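Local coordinates for protein acetyl-CoA acetyltransferase A (Ascaris suum, PDB 6BJA) that probably transfers acetyl groups between coenzyme A thioesters, as an acetyl-CoA acetyltransferase of the thiolase family, and binds coenzyme A, at residues I72-Q75 / I76-S80. Numbering follows the deposited sequence.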
loop_
_atom_site.group_PDB
_atom_site.type_symbol
_atom_site.label_atom_id
_atom_site.label_comp_id
_atom_site.label_asym_id
_atom_site.label_seq_id
_atom_site.Cartn_x
_atom_site.Cartn_y
_atom_site.Cartn_z
ATOM N N ILE A 72 -23.978 -5.299 3.249
ATOM C CA ILE A 72 -24.350 -4.091 3.992
ATOM C C ILE A 72 -25.861 -3.996 4.202
ATOM O O ILE A 72 -26.288 -3.384 5.175
ATOM C CB ILE A 72 -23.850 -2.790 3.326
ATOM C CG1 ILE A 72 -24.432 -2.600 1.929
ATOM C CG2 ILE A 72 -22.332 -2.745 3.326
ATOM C CD1 ILE A 72 -24.167 -1.235 1.402
ATOM N N ALA A 73 -26.664 -4.602 3.332
ATOM C CA ALA A 73 -28.116 -4.625 3.529
ATOM C C ALA A 73 -28.474 -5.203 4.898
ATOM O O ALA A 73 -29.364 -4.680 5.561
ATOM C CB ALA A 73 -28.805 -5.404 2.446
ATOM N N ARG A 74 -27.767 -6.245 5.341
ATOM C CA ARG A 74 -28.056 -6.837 6.646
ATOM C C ARG A 74 -27.618 -5.916 7.801
ATOM O O ARG A 74 -28.300 -5.808 8.822
ATOM C CB ARG A 74 -27.378 -8.190 6.751
ATOM C CG ARG A 74 -27.673 -8.945 8.042
ATOM C CD ARG A 74 -29.107 -9.395 8.114
ATOM N NE ARG A 74 -29.284 -10.405 9.182
ATOM C CZ ARG A 74 -30.463 -10.883 9.566
ATOM N NH1 ARG A 74 -31.583 -10.510 8.960
ATOM N NH2 ARG A 74 -30.518 -11.772 10.553
ATOM N N GLN A 75 -26.471 -5.268 7.653
ATOM C CA GLN A 75 -26.009 -4.307 8.636
ATOM C C GLN A 75 -27.023 -3.189 8.792
ATOM O O GLN A 75 -27.371 -2.800 9.900
ATOM C CB GLN A 75 -24.653 -3.735 8.251
ATOM C CG GLN A 75 -23.520 -4.742 8.188
ATOM C CD GLN A 75 -22.212 -4.065 7.880
ATOM O OE1 GLN A 75 -21.804 -3.125 8.573
ATOM N NE2 GLN A 75 -21.555 -4.509 6.821
ATOM N N ILE A 76 -27.493 -2.667 7.670
ATOM C CA ILE A 76 -28.453 -1.571 7.674
ATOM C C ILE A 76 -29.770 -2.003 8.313
ATOM O O ILE A 76 -30.341 -1.313 9.174
ATOM C CB ILE A 76 -28.687 -1.070 6.224
ATOM C CG1 ILE A 76 -27.440 -0.351 5.712
ATOM C CG2 ILE A 76 -29.906 -0.140 6.131
ATOM C CD1 ILE A 76 -27.417 -0.187 4.190
ATOM N N SER A 77 -30.237 -3.185 7.922
ATOM C CA SER A 77 -31.506 -3.699 8.399
ATOM C C SER A 77 -31.489 -3.868 9.920
ATOM O O SER A 77 -32.383 -3.389 10.634
ATOM C CB SER A 77 -31.792 -5.021 7.710
ATOM O OG SER A 77 -33.069 -5.539 7.986
ATOM N N ILE A 78 -30.460 -4.534 10.417
ATOM C CA ILE A 78 -30.371 -4.778 11.861
ATOM C C ILE A 78 -30.279 -3.465 12.639
ATOM O O ILE A 78 -30.976 -3.277 13.671
ATOM C CB ILE A 78 -29.178 -5.696 12.193
ATOM C CG1 ILE A 78 -29.516 -7.117 11.759
ATOM C CG2 ILE A 78 -28.852 -5.657 13.701
ATOM C CD1 ILE A 78 -28.382 -8.109 11.915
ATOM N N ALA A 79 -29.455 -2.534 12.158
ATOM C CA ALA A 79 -29.264 -1.255 12.846
ATOM C C ALA A 79 -30.492 -0.347 12.752
ATOM O O ALA A 79 -30.646 0.590 13.564
ATOM C CB ALA A 79 -28.055 -0.542 12.308
ATOM N N SER A 80 -31.390 -0.664 11.822
ATOM C CA SER A 80 -32.654 0.045 11.658
ATOM C C SER A 80 -33.814 -0.609 12.433
ATOM O O SER A 80 -34.980 -0.243 12.251
ATOM C CB SER A 80 -33.013 0.143 10.172
ATOM O OG SER A 80 -32.006 0.846 9.467
#
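Ile72 and Ile76, Ala73 and Ser77, Arg74 and Ile78, and Gln75 and Ala79 pair one turn apart on helix 72-79, the short helix of the beta-alpha-beta unit between strands 57-61 and 87-92 in the N-terminal half of the thiolase fold. Four successive i to i+4 backbone hydrogen bonds hold the two turns together, beginning with that from Ile76 N to Ile72 O, 2.9 Å. The packed side of the helix faces strand 87-92 and helix 33-48. Here the side chain of Ile76 folds back over the preceding turn: with CG1 beside its own backbone N (chi1 -70°), this methylene lies 3.3 Å from Ile72 O, while the terminal methyls meet more loosely, Ile72 CD1 to Ile76 CD1 4.4 Å. Ser77 is buried next to Cys88, and its OG shares a hydrogen bond with Thr58 OG1 of strand 57-61, tying the helix to the sheet. The exposed position is that of Ala79, whose CB lies 3.4 Å from Gln75 O. A separate face, with Arg74 buried and Ile78 partly exposed, turns to the second subunit. There the two side chains slant across one another, Ile78 CD1 reaching 3.7 Å from Arg74 NE and CG1 lying over one guanidinium face, displaced toward its rim. The bend of Arg74 at chi2 (68°) goes with a chain that runs past Ile78 CD1 from CG to CZ. The same NE also hydrogen-bonds to Gly386 O of the second subunit and NH2 to Lys84 O, so the guanidinium is held from both chains; Ile78 itself packs on Pro292 of that subunit. At the C-terminal end, where Ser80 leaves helical geometry, its OG donates to Ile76 O across 2.7 Å, approaching from 37° above the carbonyl plane.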